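Protein-L-isoaspartate O-methyltransferase beta-aspartate methyltransferase (Plasmodium falciparum, PDB 2PBF) probably methylates L-isoaspartyl residues of damaged proteins as a repair enzyme, with S-adenosyl-L-methionine as methyl donor, and is seen here with the product S-adenosyl-L-homocysteine. Local coordinates at residues Asp164-Gly169 against Asp181-Asn186; Leu201-Lys206 against Ile212-Phe217. All coordinates share one frame; numbering follows the deposited sequence.

Contact 1. Residues Asp164-Gly169 against Asp181-Asn186; sequences DAIHVG and DLLAEN. With SAH (S-adenosyl-L-homocysteine), chain C.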
ATOM      1  N   ASP A 164       4.377   5.955  10.501  1.00 30.30           N
ATOM      2  CA  ASP A 164       3.342   5.387  11.336  1.00 30.68           C
ATOM      3  C   ASP A 164       2.712   4.158  10.675  1.00 30.02           C
ATOM      4  O   ASP A 164       2.193   3.272  11.363  1.00 30.31           O
ATOM      5  CB  ASP A 164       2.307   6.452  11.634  1.00 30.31           C
ATOM      6  CG  ASP A 164       2.944   7.730  12.170  1.00 34.45           C
ATOM      7  OD1 ASP A 164       3.384   7.720  13.350  1.00 34.39           O
ATOM      8  OD2 ASP A 164       3.026   8.731  11.414  1.00 33.92           O
ATOM      9  N   ALA A 165       2.783   4.099   9.348  1.00 29.64           N
ATOM     10  CA  ALA A 165       2.211   2.987   8.584  1.00 28.66           C
ATOM     11  C   ALA A 165       3.112   2.618   7.428  1.00 28.79           C
ATOM     12  O   ALA A 165       3.501   3.486   6.626  1.00 27.91           O
ATOM     13  CB  ALA A 165       0.833   3.340   8.088  1.00 28.96           C
ATOM     14  N   ILE A 166       3.475   1.331   7.366  1.00 27.82           N
ATOM     15  CA  ILE A 166       4.279   0.806   6.267  1.00 27.76           C
ATOM     16  C   ILE A 166       3.557  -0.357   5.617  1.00 27.58           C
ATOM     17  O   ILE A 166       3.279  -1.361   6.249  1.00 27.69           O
ATOM     18  CB  ILE A 166       5.720   0.352   6.702  1.00 27.91           C
ATOM     19  CG1 ILE A 166       6.399   1.449   7.549  1.00 29.81           C
ATOM     20  CG2 ILE A 166       6.544  -0.056   5.441  1.00 27.17           C
ATOM     21  CD1 ILE A 166       7.875   1.205   7.889  1.00 28.80           C
ATOM     22  N   HIS A 167       3.236  -0.214   4.351  1.00 28.19           N
ATOM     23  CA  HIS A 167       2.599  -1.291   3.646  1.00 28.62           C
ATOM     24  C   HIS A 167       3.579  -1.799   2.623  1.00 28.75           C
ATOM     25  O   HIS A 167       4.218  -1.029   1.912  1.00 28.64           O
ATOM     26  CB  HIS A 167       1.312  -0.833   2.986  1.00 29.17           C
ATOM     27  CG  HIS A 167       0.713  -1.871   2.102  1.00 30.46           C
ATOM     28  ND1 HIS A 167       0.961  -1.923   0.749  1.00 30.93           N
ATOM     29  CD2 HIS A 167      -0.076  -2.933   2.385  1.00 31.92           C
ATOM     30  CE1 HIS A 167       0.341  -2.965   0.232  1.00 30.24           C
ATOM     31  NE2 HIS A 167      -0.303  -3.587   1.202  1.00 33.42           N
ATOM     32  N   VAL A 168       3.727  -3.111   2.567  1.00 29.09           N
ATOM     33  CA  VAL A 168       4.618  -3.676   1.598  1.00 28.71           C
ATOM     34  C   VAL A 168       3.780  -4.629   0.751  1.00 28.61           C
ATOM     35  O   VAL A 168       3.234  -5.590   1.270  1.00 27.43           O
ATOM     36  CB  VAL A 168       5.785  -4.408   2.290  1.00 29.17           C
ATOM     37  CG1 VAL A 168       6.851  -4.720   1.300  1.00 29.50           C
ATOM     38  CG2 VAL A 168       6.345  -3.567   3.469  1.00 27.85           C
ATOM     39  N   GLY A 169       3.708  -4.357  -0.553  1.00 27.66           N
ATOM     40  CA  GLY A 169       2.792  -5.083  -1.431  1.00 28.61           C
ATOM     41  C   GLY A 169       3.468  -6.198  -2.226  1.00 29.17           C
ATOM     42  O   GLY A 169       2.950  -6.615  -3.254  1.00 28.85           O
ATOM     43  N   ASP A 181      13.661  -0.238  10.655  1.00 38.35           N
ATOM     44  CA  ASP A 181      14.243   1.050  11.062  1.00 38.65           C
ATOM     45  C   ASP A 181      13.418   2.252  10.641  1.00 38.48           C
ATOM     46  O   ASP A 181      13.516   3.316  11.238  1.00 39.25           O
ATOM     47  CB  ASP A 181      15.677   1.180  10.535  1.00 38.69           C
ATOM     48  CG  ASP A 181      16.625   0.192  11.200  1.00 38.57           C
ATOM     49  OD1 ASP A 181      16.260  -0.373  12.260  1.00 38.93           O
ATOM     50  OD2 ASP A 181      17.714  -0.025  10.653  1.00 38.34           O
ATOM     51  N   LEU A 182      12.609   2.079   9.604  1.00 38.36           N
ATOM     52  CA  LEU A 182      11.784   3.160   9.078  1.00 37.82           C
ATOM     53  C   LEU A 182      10.537   3.312   9.920  1.00 37.53           C
ATOM     54  O   LEU A 182       9.828   4.287   9.803  1.00 38.29           O
ATOM     55  CB  LEU A 182      11.447   2.914   7.605  1.00 37.43           C
ATOM     56  CG  LEU A 182      12.542   3.172   6.561  1.00 37.08           C
ATOM     57  CD1 LEU A 182      11.981   2.971   5.169  1.00 36.05           C
ATOM     58  CD2 LEU A 182      13.163   4.564   6.666  1.00 38.61           C
ATOM     59  N   LEU A 183      10.308   2.350  10.804  1.00 38.28           N
ATOM     60  CA  LEU A 183       9.089   2.254  11.566  1.00 38.32           C
ATOM     61  C   LEU A 183       9.102   3.146  12.812  1.00 39.76           C
ATOM     62  O   LEU A 183      10.035   3.090  13.617  1.00 40.02           O
ATOM     63  CB  LEU A 183       8.866   0.781  11.930  1.00 38.76           C
ATOM     64  CG  LEU A 183       7.526   0.295  12.483  1.00 37.74           C
ATOM     65  CD1 LEU A 183       6.396   0.596  11.494  1.00 38.93           C
ATOM     66  CD2 LEU A 183       7.615  -1.193  12.787  1.00 37.16           C
ATOM     67  N   ALA A 184       8.050   3.951  12.974  1.00 40.63           N
ATOM     68  CA  ALA A 184       7.883   4.807  14.150  1.00 41.71           C
ATOM     69  C   ALA A 184       7.348   4.052  15.369  1.00 42.29           C
ATOM     70  O   ALA A 184       6.734   2.977  15.255  1.00 43.05           O
ATOM     71  CB  ALA A 184       6.965   6.010  13.832  1.00 41.31           C
ATOM     72  N   GLU A 185       7.571   4.630  16.543  1.00 42.42           N
ATOM     73  CA  GLU A 185       6.973   4.109  17.755  1.00 42.67           C
ATOM     74  C   GLU A 185       5.466   4.020  17.549  1.00 42.36           C
ATOM     75  O   GLU A 185       4.848   4.973  17.078  1.00 41.50           O
ATOM     76  CB  GLU A 185       7.308   5.016  18.941  1.00 43.14           C
ATOM     77  CG  GLU A 185       6.579   4.663  20.237  1.00 46.29           C
ATOM     78  CD  GLU A 185       7.089   3.384  20.888  1.00 48.69           C
ATOM     79  OE1 GLU A 185       8.188   2.894  20.489  1.00 48.07           O
ATOM     80  OE2 GLU A 185       6.381   2.885  21.805  1.00 49.65           O
ATOM     81  N   ASN A 186       4.893   2.863  17.884  1.00 41.86           N
ATOM     82  CA  ASN A 186       3.460   2.596  17.723  1.00 41.88           C
ATOM     83  C   ASN A 186       2.999   2.385  16.286  1.00 41.04           C
ATOM     84  O   ASN A 186       1.805   2.147  16.050  1.00 41.47           O
ATOM     85  CB  ASN A 186       2.592   3.697  18.354  1.00 42.82           C
ATOM     86  CG  ASN A 186       2.800   3.839  19.848  1.00 43.86           C
ATOM     87  OD1 ASN A 186       2.759   4.960  20.380  1.00 46.08           O
ATOM     88  ND2 ASN A 186       3.027   2.721  20.535  1.00 44.81           N
TER
HETATM   89  N   SAH C 301       0.099  -2.338  -4.131  1.00 26.69           N
HETATM   90  CA  SAH C 301       0.364  -2.734  -5.538  1.00 25.82           C
HETATM   91  CB  SAH C 301       1.046  -4.078  -5.553  1.00 25.87           C
HETATM   92  CG  SAH C 301       1.731  -4.265  -6.900  1.00 26.37           C
HETATM   93  SD  SAH C 301       2.585  -5.840  -6.994  1.00 30.06           S
HETATM   94  C   SAH C 301      -0.894  -2.751  -6.414  1.00 26.11           C
HETATM   95  O   SAH C 301      -1.918  -3.278  -5.975  1.00 24.73           O
HETATM   96  OXT SAH C 301      -0.898  -2.236  -7.561  1.00 24.57           O
HETATM   97  C5' SAH C 301       4.036  -5.364  -6.023  1.00 30.80           C
HETATM   98  C4' SAH C 301       4.905  -4.254  -6.615  1.00 30.88           C
HETATM   99  O4' SAH C 301       6.110  -4.260  -5.902  1.00 32.06           O
HETATM  100  C3' SAH C 301       5.284  -4.378  -8.084  1.00 30.09           C
HETATM  101  O3' SAH C 301       4.819  -3.233  -8.779  1.00 28.25           O
HETATM  102  C2' SAH C 301       6.803  -4.476  -8.083  1.00 30.61           C
HETATM  103  O2' SAH C 301       7.385  -3.804  -9.178  1.00 30.16           O
HETATM  104  C1' SAH C 301       7.144  -3.812  -6.765  1.00 30.67           C
HETATM  105  N9  SAH C 301       8.426  -4.218  -6.149  1.00 31.12           N
HETATM  106  C8  SAH C 301       8.960  -5.474  -6.145  1.00 31.73           C
HETATM  107  N7  SAH C 301      10.111  -5.438  -5.435  1.00 32.36           N
HETATM  108  C5  SAH C 301      10.339  -4.177  -5.005  1.00 29.82           C
HETATM  109  C6  SAH C 301      11.378  -3.590  -4.273  1.00 31.26           C
HETATM  110  N6  SAH C 301      12.425  -4.279  -3.839  1.00 29.90           N
HETATM  111  N1  SAH C 301      11.308  -2.257  -3.960  1.00 32.96           N
HETATM  112  C2  SAH C 301      10.237  -1.501  -4.397  1.00 30.97           C
HETATM  113  N3  SAH C 301       9.241  -2.098  -5.128  1.00 30.07           N
HETATM  114  C4  SAH C 301       9.279  -3.412  -5.435  1.00 29.94           C
HETATM  115  O   HOH W   1       2.662   5.579  15.158  1.00 32.36           O
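D164 and A184 mark the closest backbone approach, with CA atoms 5.4 Å apart, and no direct hydrogen bond joins the two segments. Strand 163-168 belongs to the Rossmann-like methyltransferase sheet; the chain leaves it, runs through helix 177-182 and returns along 183-186 to enter the adjacent parallel strand 187-195, a beta-alpha-beta crossover. I166 supplies the apolar part of the contact. Its CG1 lies anti to the carbonyl carbon (chi1 -49°), and the extended arm beyond it carries CD1 to the C-terminal end of helix 177-182, where CD1 meets L182 CB at 4.0 Å and L183 CD1 at 3.9 Å. The I166 and L183 side chains cross at a slant, the CD1 branch of L183 touching both CG1 and CD1 of I166. D164 behaves differently: its CB points away, yet the carboxylate swings back until OD1 stands 4.0 Å from A184 CB. The other oxygen, OD2, accepts a hydrogen bond from the backbone N of R83. Just past the strand, G169 O lies 3.2 Å from C5' of S-adenosyl-L-homocysteine. One water spans the polar edge, donating to D164 OD1 at 2.9 Å and to E185 O at 3.0 Å.

Contact 2. Residues Leu201-Lys206 against Ile212-Phe217; sequences LYEITK and IKDRLF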
ATOM      1  N   LEU A 201       1.499 -13.237   5.749  1.00 32.92           N
ATOM      2  CA  LEU A 201       1.276 -11.831   6.025  1.00 33.68           C
ATOM      3  C   LEU A 201       1.475 -11.542   7.500  1.00 34.24           C
ATOM      4  O   LEU A 201       0.772 -12.103   8.335  1.00 34.97           O
ATOM      5  CB  LEU A 201      -0.127 -11.381   5.576  1.00 33.61           C
ATOM      6  CG  LEU A 201      -0.350  -9.863   5.484  1.00 31.92           C
ATOM      7  CD1 LEU A 201       0.299  -9.288   4.224  1.00 28.42           C
ATOM      8  CD2 LEU A 201      -1.833  -9.597   5.494  1.00 31.40           C
ATOM      9  N   TYR A 202       2.423 -10.648   7.787  1.00 34.64           N
ATOM     10  CA  TYR A 202       2.804 -10.249   9.138  1.00 35.78           C
ATOM     11  C   TYR A 202       2.390  -8.824   9.461  1.00 36.12           C
ATOM     12  O   TYR A 202       2.512  -7.922   8.634  1.00 36.21           O
ATOM     13  CB  TYR A 202       4.329 -10.365   9.323  1.00 36.29           C
ATOM     14  CG  TYR A 202       4.776 -11.721   9.781  1.00 36.98           C
ATOM     15  CD1 TYR A 202       5.025 -12.742   8.869  1.00 35.60           C
ATOM     16  CD2 TYR A 202       4.930 -11.992  11.144  1.00 39.93           C
ATOM     17  CE1 TYR A 202       5.421 -13.991   9.293  1.00 39.00           C
ATOM     18  CE2 TYR A 202       5.321 -13.232  11.593  1.00 39.70           C
ATOM     19  CZ  TYR A 202       5.568 -14.235  10.671  1.00 40.65           C
ATOM     20  OH  TYR A 202       5.968 -15.471  11.140  1.00 40.66           O
ATOM     21  N   GLU A 203       1.896  -8.627  10.667  1.00 36.64           N
ATOM     22  CA  GLU A 203       1.745  -7.291  11.221  1.00 37.94           C
ATOM     23  C   GLU A 203       2.804  -7.042  12.306  1.00 38.68           C
ATOM     24  O   GLU A 203       2.796  -7.663  13.377  1.00 38.72           O
ATOM     25  CB  GLU A 203       0.335  -7.081  11.758  1.00 37.87           C
ATOM     26  CG  GLU A 203       0.121  -5.719  12.378  1.00 39.19           C
ATOM     27  CD  GLU A 203      -1.283  -5.564  12.885  1.00 42.62           C
ATOM     28  OE1 GLU A 203      -2.226  -5.623  12.059  1.00 42.59           O
ATOM     29  OE2 GLU A 203      -1.439  -5.393  14.117  1.00 43.86           O
ATOM     30  N   ILE A 204       3.719  -6.133  12.003  1.00 39.07           N
ATOM     31  CA  ILE A 204       4.790  -5.792  12.898  1.00 39.96           C
ATOM     32  C   ILE A 204       4.547  -4.411  13.523  1.00 41.69           C
ATOM     33  O   ILE A 204       4.225  -3.449  12.819  1.00 41.02           O
ATOM     34  CB  ILE A 204       6.119  -5.885  12.161  1.00 39.69           C
ATOM     35  CG1 ILE A 204       6.280  -7.317  11.610  1.00 39.42           C
ATOM     36  CG2 ILE A 204       7.250  -5.507  13.088  1.00 39.22           C
ATOM     37  CD1 ILE A 204       7.092  -7.440  10.377  1.00 37.49           C
ATOM     38  N   THR A 205       4.678  -4.337  14.848  1.00 43.56           N
ATOM     39  CA  THR A 205       4.463  -3.100  15.615  1.00 45.85           C
ATOM     40  C   THR A 205       5.709  -2.761  16.439  1.00 47.06           C
ATOM     41  O   THR A 205       6.485  -3.646  16.767  1.00 47.36           O
ATOM     42  CB  THR A 205       3.250  -3.239  16.541  1.00 45.83           C
ATOM     43  OG1 THR A 205       2.168  -3.852  15.820  1.00 48.42           O
ATOM     44  CG2 THR A 205       2.792  -1.875  17.064  1.00 46.57           C
ATOM     45  N   LYS A 206       5.916  -1.481  16.747  1.00 48.98           N
ATOM     46  CA  LYS A 206       6.997  -1.058  17.653  1.00 50.75           C
ATOM     47  C   LYS A 206       6.375  -0.548  18.952  1.00 52.37           C
ATOM     48  O   LYS A 206       5.449   0.273  18.916  1.00 52.31           O
ATOM     49  CB  LYS A 206       7.849   0.033  16.999  1.00 50.65           C
ATOM     50  CG  LYS A 206       9.204   0.280  17.655  1.00 50.99           C
ATOM     51  CD  LYS A 206      10.180   1.021  16.702  1.00 49.61           C
ATOM     52  CE  LYS A 206      10.859   0.072  15.727  1.00 48.31           C
ATOM     53  NZ  LYS A 206      11.756   0.800  14.792  1.00 48.95           N
ATOM     54  N   ILE A 212       7.043  -6.146  17.987  1.00 53.73           N
ATOM     55  CA  ILE A 212       6.224  -7.344  18.185  1.00 53.36           C
ATOM     56  C   ILE A 212       5.664  -7.893  16.862  1.00 53.00           C
ATOM     57  O   ILE A 212       4.954  -7.199  16.118  1.00 52.93           O
ATOM     58  CB  ILE A 212       5.154  -7.197  19.318  1.00 53.88           C
ATOM     59  CG1 ILE A 212       3.824  -6.651  18.804  1.00 53.95           C
ATOM     60  CG2 ILE A 212       5.698  -6.371  20.497  1.00 53.63           C
ATOM     61  CD1 ILE A 212       2.622  -7.374  19.385  1.00 55.50           C
ATOM     62  N   LYS A 213       6.023  -9.137  16.563  1.00 52.56           N
ATOM     63  CA  LYS A 213       5.720  -9.752  15.274  1.00 52.19           C
ATOM     64  C   LYS A 213       4.446 -10.582  15.393  1.00 51.57           C
ATOM     65  O   LYS A 213       4.308 -11.392  16.317  1.00 51.63           O
ATOM     66  CB  LYS A 213       6.896 -10.610  14.829  1.00 52.57           C
ATOM     67  CG  LYS A 213       7.376 -10.343  13.434  1.00 53.28           C
ATOM     68  CD  LYS A 213       8.563 -11.231  13.074  1.00 54.76           C
ATOM     69  CE  LYS A 213       9.899 -10.643  13.545  1.00 55.50           C
ATOM     70  NZ  LYS A 213      11.053 -11.365  12.921  1.00 55.42           N
ATOM     71  N   ASP A 214       3.513 -10.358  14.472  1.00 50.13           N
ATOM     72  CA  ASP A 214       2.179 -10.948  14.558  1.00 49.11           C
ATOM     73  C   ASP A 214       1.852 -11.673  13.258  1.00 48.04           C
ATOM     74  O   ASP A 214       1.623 -11.044  12.218  1.00 47.48           O
ATOM     75  CB  ASP A 214       1.156  -9.850  14.848  1.00 49.45           C
ATOM     76  CG  ASP A 214      -0.193 -10.381  15.282  1.00 50.89           C
ATOM     77  OD1 ASP A 214      -0.445 -11.610  15.217  1.00 51.70           O
ATOM     78  OD2 ASP A 214      -1.016  -9.534  15.696  1.00 53.08           O
ATOM     79  N   ARG A 215       1.847 -13.001  13.337  1.00 46.71           N
ATOM     80  CA  ARG A 215       1.674 -13.880  12.188  1.00 46.04           C
ATOM     81  C   ARG A 215       0.188 -13.922  11.841  1.00 44.84           C
ATOM     82  O   ARG A 215      -0.617 -14.409  12.633  1.00 45.10           O
ATOM     83  CB  ARG A 215       2.207 -15.285  12.541  1.00 46.29           C
ATOM     84  CG  ARG A 215       2.695 -16.102  11.335  1.00 47.66           C
ATOM     85  CD  ARG A 215       2.929 -17.622  11.589  1.00 47.20           C
ATOM     86  NE  ARG A 215       2.469 -18.377  10.417  1.00 49.32           N
ATOM     87  CZ  ARG A 215       1.209 -18.789  10.233  1.00 51.13           C
ATOM     88  NH1 ARG A 215       0.289 -18.579  11.169  1.00 52.59           N
ATOM     89  NH2 ARG A 215       0.863 -19.422   9.119  1.00 51.59           N
ATOM     90  N   LEU A 216      -0.190 -13.405  10.678  1.00 43.51           N
ATOM     91  CA  LEU A 216      -1.621 -13.268  10.365  1.00 42.66           C
ATOM     92  C   LEU A 216      -2.173 -14.501   9.669  1.00 42.56           C
ATOM     93  O   LEU A 216      -2.805 -15.333  10.305  1.00 43.00           O
ATOM     94  CB  LEU A 216      -1.923 -11.976   9.579  1.00 41.72           C
ATOM     95  CG  LEU A 216      -1.725 -10.654  10.351  1.00 40.85           C
ATOM     96  CD1 LEU A 216      -2.140  -9.466   9.500  1.00 36.97           C
ATOM     97  CD2 LEU A 216      -2.458 -10.625  11.710  1.00 37.72           C
ATOM     98  N   PHE A 217      -1.933 -14.618   8.370  1.00 42.11           N
ATOM     99  CA  PHE A 217      -2.307 -15.814   7.619  1.00 41.28           C
ATOM    100  C   PHE A 217      -1.536 -15.889   6.301  1.00 39.99           C
ATOM    101  O   PHE A 217      -0.838 -14.943   5.920  1.00 38.77           O
ATOM    102  CB  PHE A 217      -3.815 -15.830   7.365  1.00 42.05           C
ATOM    103  CG  PHE A 217      -4.355 -14.517   6.920  1.00 43.24           C
ATOM    104  CD1 PHE A 217      -4.067 -14.027   5.651  1.00 43.81           C
ATOM    105  CD2 PHE A 217      -5.148 -13.758   7.770  1.00 46.48           C
ATOM    106  CE1 PHE A 217      -4.554 -12.817   5.238  1.00 44.43           C
ATOM    107  CE2 PHE A 217      -5.642 -12.530   7.364  1.00 45.76           C
ATOM    108  CZ  PHE A 217      -5.340 -12.062   6.097  1.00 45.53           C
TER
HETATM  109  O   HOH W   2       2.115  -6.822  15.873  1.00 37.49           O
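The Y202 ring lies against R215, its neighbour in a non-hydrogen-bonded pair of the antiparallel hairpin formed by strands 198-205 and 212-219. R215 CA sits over one ring face, 4.1 Å from the centroid and 26° off the normal, a CH-pi contact. With CG anti to the backbone N (chi1 -153°), the arginine chain runs along the ring until CG is 3.3 Å from Y202 OH. The aliphatic CA, CB and CG of R215 make the contact; the guanidinium, its plane 87° from the ring, does not stack. K213 CG meets Y202 CD2 and also I204 CG1, each at 3.7 Å; the I204 and K213 side chains run side by side in the same direction. On the face of L201 and E203, L201 CD2 touches L216 CD1 at 4.0 Å, and L216 CD1 also packs on E203 CB. Backbone bonds hold this register, among them E203 N to D214 O at 2.9 Å. A water donates to both E203 O and I212 O. E203 OE2 and D214 OD2 are 4.5 Å apart, like charges whose repulsion is probably eased by the salt bridge from E203 OE1 to R73. E195 is hydrogen-bonded to Y202 OH through OE2 and salt-bridged to R215 NE through OE1, so one carboxylate ties both partners together.

Overall arrangement
Contact 1 closes before contact 2 opens along the chain, and their centres are 12 Å apart on the same side of the molecule's centre. Both reach the seven-stranded mixed sheet, whose order there is 163-168, 187-195, 198-205, 212-219: contact 1 concerns the crossover into strand 187-195, and contact 2 the antiparallel hairpin that ends the sheet. K206 joins them directly, its O lying 2.8 Å from N186 N and its NZ 3.1 Å from L183 O, both probable hydrogen bonds. By this order, and with G169 in the ligand pocket, the sheet passes from ligand site to edge strand 212-219; one strand in, on 198-205, the L201 side chain is about 11 Å from S-adenosyl-L-homocysteine.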